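Local coordinates for Serine/threonine-protein acetyltransferase HopZ1a (Pseudomonas syringae pv. syringae, PDB 5KLP) that acetylates serine, threonine and lysine residues of host proteins such as tubulin, with inositol hexakisphosphate as cofactor, and so impairs plant immunity and the microtubule network, at residues D187-K199 and A323-R335. The protein carries 10 engineered substitutions. Residues are numbered along the deposited sequence; the frame is centred on the assembly and turned at random.
Sequences DDCVMYSLNYAIK and ASIDGFRLQEIKR. With IHP (inositol hexakisphosphate), chain D.
Phe-328 is a knob set into a hole formed by Met-191, Leu-194, Asn-195 and Ile-198. Asn-195 CB makes a CH-pi contact over one ring face, with ND2 above the rim near Phe-328 CE1; the amide is nearly perpendicular to the ring. Glu-332 CG lies against the opposite face, toward the rim. Leu-194 CG and Ile-198 CD1 meet the ring edge, each 4.1 Å from Phe-328 CZ. The selenium of Met-191 approaches obliquely, a Met-aromatic contact. Ile-325 CG1 is anti to the backbone N (chi1 -166°), which lays it over the Tyr-192 ring, 3.8 Å from Tyr-192 CE2.

The helix segments 189-199 and 324-335 cross at 69°. The first starts with the catalytic Cys-189, as in the related CA-clan cysteine proteases, and carries cofactor ligands further along. Asn-195 ND2 donates to O23 and Gln-331 NE2 to O42 of inositol hexakisphosphate, both at 3.0 Å. Lys-199 and Arg-335 bind further phosphate oxygens.

Asp-188, Asp-326 and Arg-329 form a salt-bridge network. Arg-329 NH1 donates to Asp-188 OD1 (3.1 Å, 159°), which lies in the guanidinium plane; NH1 also pairs with Asp-65 of helix 61-79. A water donates to Asp-188 OD2 and Asp-326 OD2. Arg-51 also bridges to Asp-188; with Arg-329 it probably offsets the neighbouring aspartates' negative charge.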
loop_
_atom_site.group_PDB
_atom_site.type_symbol
_atom_site.label_atom_id
_atom_site.label_comp_id
_atom_site.label_asym_id
_atom_site.label_seq_id
_atom_site.Cartn_x
_atom_site.Cartn_y
_atom_site.Cartn_z
ATOM N N ASP A 187 2.916 -7.350 -8.997
ATOM C CA ASP A 187 3.809 -8.352 -8.393
ATOM C C ASP A 187 4.345 -7.964 -7.013
ATOM O O ASP A 187 4.727 -8.835 -6.221
ATOM C CB ASP A 187 5.020 -8.613 -9.300
ATOM C CG ASP A 187 4.634 -8.963 -10.721
ATOM O OD1 ASP A 187 3.502 -9.445 -10.935
ATOM O OD2 ASP A 187 5.477 -8.767 -11.625
ATOM N N ASP A 188 4.369 -6.665 -6.723
ATOM C CA ASP A 188 4.918 -6.178 -5.456
ATOM C C ASP A 188 3.863 -5.608 -4.511
ATOM O O ASP A 188 4.197 -4.933 -3.539
ATOM C CB ASP A 188 6.000 -5.120 -5.713
ATOM C CG ASP A 188 7.174 -5.659 -6.524
ATOM O OD1 ASP A 188 7.823 -6.643 -6.102
ATOM O OD2 ASP A 188 7.435 -5.107 -7.611
ATOM N N CYS A 189 2.596 -5.910 -4.768
ATOM C CA CYS A 189 1.518 -5.235 -4.062
ATOM C C CYS A 189 1.519 -5.514 -2.567
ATOM O O CYS A 189 1.093 -4.674 -1.783
ATOM C CB CYS A 189 0.174 -5.634 -4.681
ATOM S SG CYS A 189 -0.221 -4.608 -6.134
ATOM N N VAL A 190 2.028 -6.669 -2.160
ATOM C CA VAL A 190 2.141 -6.931 -0.742
ATOM C C VAL A 190 3.119 -5.955 -0.093
ATOM O O VAL A 190 2.856 -5.462 0.995
ATOM C CB VAL A 190 2.595 -8.363 -0.452
ATOM C CG1 VAL A 190 2.747 -8.573 1.036
ATOM C CG2 VAL A 190 1.597 -9.376 -1.024
HETATM N N MSE A 191 4.244 -5.690 -0.756
HETATM C CA MSE A 191 5.250 -4.780 -0.213
HETATM C C MSE A 191 4.714 -3.341 -0.189
HETATM O O MSE A 191 4.944 -2.618 0.783
HETATM C CB MSE A 191 6.553 -4.861 -1.019
HETATM C CG MSE A 191 7.381 -6.121 -0.726
HETATM SE SE MSE A 191 7.765 -6.290 1.217
HETATM C CE MSE A 191 6.542 -7.779 1.620
ATOM N N TYR A 192 4.002 -2.921 -1.238
ATOM C CA TYR A 192 3.405 -1.576 -1.222
ATOM C C TYR A 192 2.389 -1.475 -0.090
ATOM O O TYR A 192 2.342 -0.485 0.628
ATOM C CB TYR A 192 2.724 -1.222 -2.553
ATOM C CG TYR A 192 3.690 -0.756 -3.618
ATOM C CD1 TYR A 192 4.182 0.541 -3.619
ATOM C CD2 TYR A 192 4.140 -1.634 -4.607
ATOM C CE1 TYR A 192 5.090 0.965 -4.596
ATOM C CE2 TYR A 192 5.035 -1.223 -5.577
ATOM C CZ TYR A 192 5.502 0.076 -5.569
ATOM O OH TYR A 192 6.396 0.475 -6.539
ATOM N N SER A 193 1.577 -2.514 0.066
ATOM C CA SER A 193 0.547 -2.498 1.094
ATOM C C SER A 193 1.155 -2.454 2.495
ATOM O O SER A 193 0.653 -1.750 3.372
ATOM C CB SER A 193 -0.376 -3.719 0.945
ATOM O OG SER A 193 -1.092 -3.676 -0.285
ATOM N N LEU A 194 2.217 -3.231 2.711
ATOM C CA LEU A 194 2.910 -3.225 4.001
ATOM C C LEU A 194 3.531 -1.857 4.247
ATOM O O LEU A 194 3.387 -1.279 5.326
ATOM C CB LEU A 194 3.978 -4.334 4.060
ATOM C CG LEU A 194 4.867 -4.350 5.305
ATOM C CD1 LEU A 194 4.010 -4.485 6.561
ATOM C CD2 LEU A 194 5.916 -5.478 5.248
ATOM N N ASN A 195 4.218 -1.329 3.243
ATOM C CA ASN A 195 4.808 -0.003 3.385
ATOM C C ASN A 195 3.740 1.035 3.669
ATOM O O ASN A 195 3.925 1.921 4.502
ATOM C CB ASN A 195 5.591 0.397 2.129
ATOM C CG ASN A 195 6.293 1.740 2.295
ATOM O OD1 ASN A 195 5.749 2.778 1.946
ATOM N ND2 ASN A 195 7.501 1.715 2.859
ATOM N N TYR A 196 2.613 0.908 2.980
ATOM C CA TYR A 196 1.518 1.851 3.127
ATOM C C TYR A 196 0.917 1.829 4.530
ATOM O O TYR A 196 0.525 2.875 5.066
ATOM C CB TYR A 196 0.441 1.559 2.080
ATOM C CG TYR A 196 0.722 2.204 0.730
ATOM C CD1 TYR A 196 1.980 2.751 0.433
ATOM C CD2 TYR A 196 -0.281 2.303 -0.232
ATOM C CE1 TYR A 196 2.232 3.353 -0.788
ATOM C CE2 TYR A 196 -0.044 2.912 -1.461
ATOM C CZ TYR A 196 1.210 3.439 -1.732
ATOM O OH TYR A 196 1.425 4.046 -2.951
ATOM N N ALA A 197 0.841 0.643 5.125
ATOM C CA ALA A 197 0.343 0.511 6.497
ATOM C C ALA A 197 1.238 1.289 7.448
ATOM O O ALA A 197 0.756 2.046 8.293
ATOM C CB ALA A 197 0.275 -0.968 6.920
ATOM N N ILE A 198 2.546 1.097 7.309
ATOM C CA ILE A 198 3.514 1.830 8.135
ATOM C C ILE A 198 3.381 3.345 7.919
ATOM O O ILE A 198 3.428 4.123 8.882
ATOM C CB ILE A 198 4.966 1.401 7.835
ATOM C CG1 ILE A 198 5.140 -0.099 8.102
ATOM C CG2 ILE A 198 5.950 2.221 8.691
ATOM C CD1 ILE A 198 6.480 -0.659 7.656
ATOM N N LYS A 199 3.239 3.769 6.658
ATOM C CA LYS A 199 3.115 5.209 6.376
ATOM C C LYS A 199 1.811 5.779 6.923
ATOM O O LYS A 199 1.760 6.929 7.360
ATOM C CB LYS A 199 3.207 5.487 4.869
ATOM C CG LYS A 199 4.548 5.106 4.237
ATOM C CD LYS A 199 5.722 5.678 5.037
ATOM C CE LYS A 199 7.042 5.438 4.333
ATOM N NZ LYS A 199 8.180 5.904 5.164
ATOM N N ALA A 323 13.836 0.534 -8.508
ATOM C CA ALA A 323 13.671 -0.706 -7.749
ATOM C C ALA A 323 13.591 -0.422 -6.251
ATOM O O ALA A 323 13.870 -1.293 -5.434
ATOM C CB ALA A 323 14.812 -1.670 -8.039
ATOM N N SER A 324 13.186 0.793 -5.900
ATOM C CA SER A 324 13.034 1.173 -4.496
ATOM C C SER A 324 12.189 0.193 -3.656
ATOM O O SER A 324 12.533 -0.087 -2.505
ATOM C CB SER A 324 12.433 2.584 -4.408
ATOM O OG SER A 324 12.290 3.000 -3.062
ATOM N N ILE A 325 11.089 -0.319 -4.216
ATOM C CA ILE A 325 10.202 -1.209 -3.457
ATOM C C ILE A 325 10.913 -2.530 -3.149
ATOM O O ILE A 325 10.668 -3.154 -2.118
ATOM C CB ILE A 325 8.869 -1.485 -4.195
ATOM C CG1 ILE A 325 7.846 -2.109 -3.239
ATOM C CG2 ILE A 325 9.077 -2.396 -5.414
ATOM C CD1 ILE A 325 7.485 -1.246 -2.038
ATOM N N ASP A 326 11.820 -2.926 -4.028
ATOM C CA ASP A 326 12.610 -4.143 -3.815
ATOM C C ASP A 326 13.605 -3.909 -2.682
ATOM O O ASP A 326 13.939 -4.826 -1.925
ATOM C CB ASP A 326 13.298 -4.535 -5.123
ATOM C CG ASP A 326 12.285 -4.752 -6.259
ATOM O OD1 ASP A 326 11.298 -5.520 -6.078
ATOM O OD2 ASP A 326 12.427 -4.093 -7.304
ATOM N N GLY A 327 14.037 -2.659 -2.540
ATOM C CA GLY A 327 14.854 -2.254 -1.411
ATOM C C GLY A 327 14.069 -2.312 -0.106
ATOM O O GLY A 327 14.592 -2.732 0.926
ATOM N N PHE A 328 12.811 -1.882 -0.152
ATOM C CA PHE A 328 11.953 -1.961 1.023
ATOM C C PHE A 328 11.799 -3.425 1.483
ATOM O O PHE A 328 11.812 -3.708 2.677
ATOM C CB PHE A 328 10.580 -1.325 0.740
ATOM C CG PHE A 328 9.601 -1.477 1.877
ATOM C CD1 PHE A 328 9.778 -0.777 3.063
ATOM C CD2 PHE A 328 8.539 -2.360 1.778
ATOM C CE1 PHE A 328 8.893 -0.935 4.126
ATOM C CE2 PHE A 328 7.658 -2.531 2.832
ATOM C CZ PHE A 328 7.834 -1.815 4.010
ATOM N N ARG A 329 11.672 -4.350 0.535
ATOM C CA ARG A 329 11.536 -5.763 0.891
ATOM C C ARG A 329 12.778 -6.263 1.634
ATOM O O ARG A 329 12.650 -6.978 2.616
ATOM C CB ARG A 329 11.269 -6.631 -0.341
ATOM C CG ARG A 329 11.082 -8.129 -0.025
ATOM C CD ARG A 329 10.468 -8.852 -1.236
ATOM N NE ARG A 329 10.927 -8.188 -2.439
ATOM C CZ ARG A 329 10.161 -7.755 -3.431
ATOM N NH1 ARG A 329 8.846 -7.938 -3.438
ATOM N NH2 ARG A 329 10.742 -7.144 -4.435
ATOM N N LEU A 330 13.963 -5.886 1.156
ATOM C CA LEU A 330 15.216 -6.238 1.814
ATOM C C LEU A 330 15.243 -5.688 3.246
ATOM O O LEU A 330 15.690 -6.353 4.179
ATOM C CB LEU A 330 16.403 -5.694 1.012
ATOM C CG LEU A 330 16.487 -6.186 -0.443
ATOM C CD1 LEU A 330 17.715 -5.619 -1.138
ATOM C CD2 LEU A 330 16.500 -7.711 -0.518
ATOM N N GLN A 331 14.770 -4.458 3.404
ATOM C CA GLN A 331 14.688 -3.818 4.710
ATOM C C GLN A 331 13.791 -4.597 5.669
ATOM O O GLN A 331 14.135 -4.790 6.844
ATOM C CB GLN A 331 14.171 -2.388 4.558
ATOM C CG GLN A 331 13.716 -1.759 5.847
ATOM C CD GLN A 331 13.048 -0.413 5.613
ATOM O OE1 GLN A 331 13.716 0.588 5.342
ATOM N NE2 GLN A 331 11.716 -0.396 5.672
ATOM N N GLU A 332 12.645 -5.054 5.166
ATOM C CA GLU A 332 11.692 -5.776 6.004
ATOM C C GLU A 332 12.220 -7.149 6.435
ATOM O O GLU A 332 12.054 -7.550 7.579
ATOM C CB GLU A 332 10.367 -5.926 5.274
ATOM C CG GLU A 332 9.706 -4.585 5.041
ATOM C CD GLU A 332 9.641 -3.776 6.320
ATOM O OE1 GLU A 332 8.750 -4.079 7.151
ATOM O OE2 GLU A 332 10.479 -2.857 6.502
ATOM N N ILE A 333 12.852 -7.857 5.509
ATOM C CA ILE A 333 13.414 -9.175 5.818
ATOM C C ILE A 333 14.520 -9.026 6.852
ATOM O O ILE A 333 14.576 -9.774 7.843
ATOM C CB ILE A 333 13.931 -9.851 4.545
ATOM C CG1 ILE A 333 12.762 -10.075 3.582
ATOM C CG2 ILE A 333 14.641 -11.166 4.868
ATOM C CD1 ILE A 333 13.165 -10.628 2.248
ATOM N N LYS A 334 15.362 -8.016 6.649
ATOM C CA LYS A 334 16.393 -7.675 7.625
ATOM C C LYS A 334 15.784 -7.414 9.012
ATOM O O LYS A 334 16.270 -7.922 10.018
ATOM C CB LYS A 334 17.180 -6.448 7.158
ATOM C CG LYS A 334 18.348 -6.055 8.059
ATOM C CD LYS A 334 18.828 -4.645 7.723
ATOM C CE LYS A 334 19.861 -4.144 8.723
ATOM N NZ LYS A 334 20.552 -2.907 8.247
ATOM N N ARG A 335 14.709 -6.644 9.072
ATOM C CA ARG A 335 14.075 -6.392 10.359
ATOM C C ARG A 335 13.585 -7.693 11.004
ATOM O O ARG A 335 13.711 -7.878 12.213
ATOM C CB ARG A 335 12.941 -5.394 10.196
ATOM C CG ARG A 335 13.453 -3.970 10.038
ATOM C CD ARG A 335 12.328 -3.004 9.645
ATOM N NE ARG A 335 12.867 -1.669 9.436
ATOM C CZ ARG A 335 12.148 -0.628 9.030
ATOM N NH1 ARG A 335 10.847 -0.763 8.812
ATOM N NH2 ARG A 335 12.736 0.547 8.857
HETATM C C1 IHP D . 13.305 3.581 7.969
HETATM C C2 IHP D . 12.390 3.388 6.676
HETATM C C3 IHP D . 12.923 3.618 5.211
HETATM C C4 IHP D . 14.424 4.168 5.146
HETATM C C5 IHP D . 14.994 4.843 6.380
HETATM C C6 IHP D . 14.793 3.841 7.508
HETATM O O11 IHP D . 12.833 4.480 8.794
HETATM P P1 IHP D . 12.377 4.363 10.421
HETATM O O21 IHP D . 11.126 5.203 10.670
HETATM O O31 IHP D . 13.502 4.898 11.313
HETATM O O41 IHP D . 12.071 2.952 10.894
HETATM O O12 IHP D . 11.134 3.934 6.818
HETATM P P2 IHP D . 9.829 2.870 6.805
HETATM O O22 IHP D . 9.973 1.857 7.960
HETATM O O32 IHP D . 8.458 3.545 6.914
HETATM O O42 IHP D . 9.897 2.026 5.509
HETATM O O13 IHP D . 12.109 4.433 4.667
HETATM P P3 IHP D . 11.058 4.403 3.350
HETATM O O23 IHP D . 9.940 3.360 3.333
HETATM O O33 IHP D . 10.462 5.771 3.673
HETATM O O43 IHP D . 11.756 4.407 1.993
HETATM O O14 IHP D . 14.623 4.950 4.075
HETATM P P4 IHP D . 15.293 4.412 2.700
HETATM O O24 IHP D . 14.287 3.632 1.851
HETATM O O34 IHP D . 15.893 5.560 1.862
HETATM O O44 IHP D . 16.457 3.452 3.006
HETATM O O15 IHP D . 14.595 6.104 6.612
HETATM P P5 IHP D . 15.632 7.454 6.499
HETATM O O25 IHP D . 16.943 7.074 5.802
HETATM O O35 IHP D . 14.972 8.588 5.667
HETATM O O45 IHP D . 15.993 8.030 7.872
HETATM O O16 IHP D . 15.559 4.152 8.552
HETATM P P6 IHP D . 16.279 3.067 9.541
HETATM O O26 IHP D . 16.748 1.851 8.744
HETATM O O36 IHP D . 17.492 3.684 10.261
HETATM O O46 IHP D . 15.307 2.593 10.627
HETATM O O HOH W 1 10.038 -3.959 -8.545
#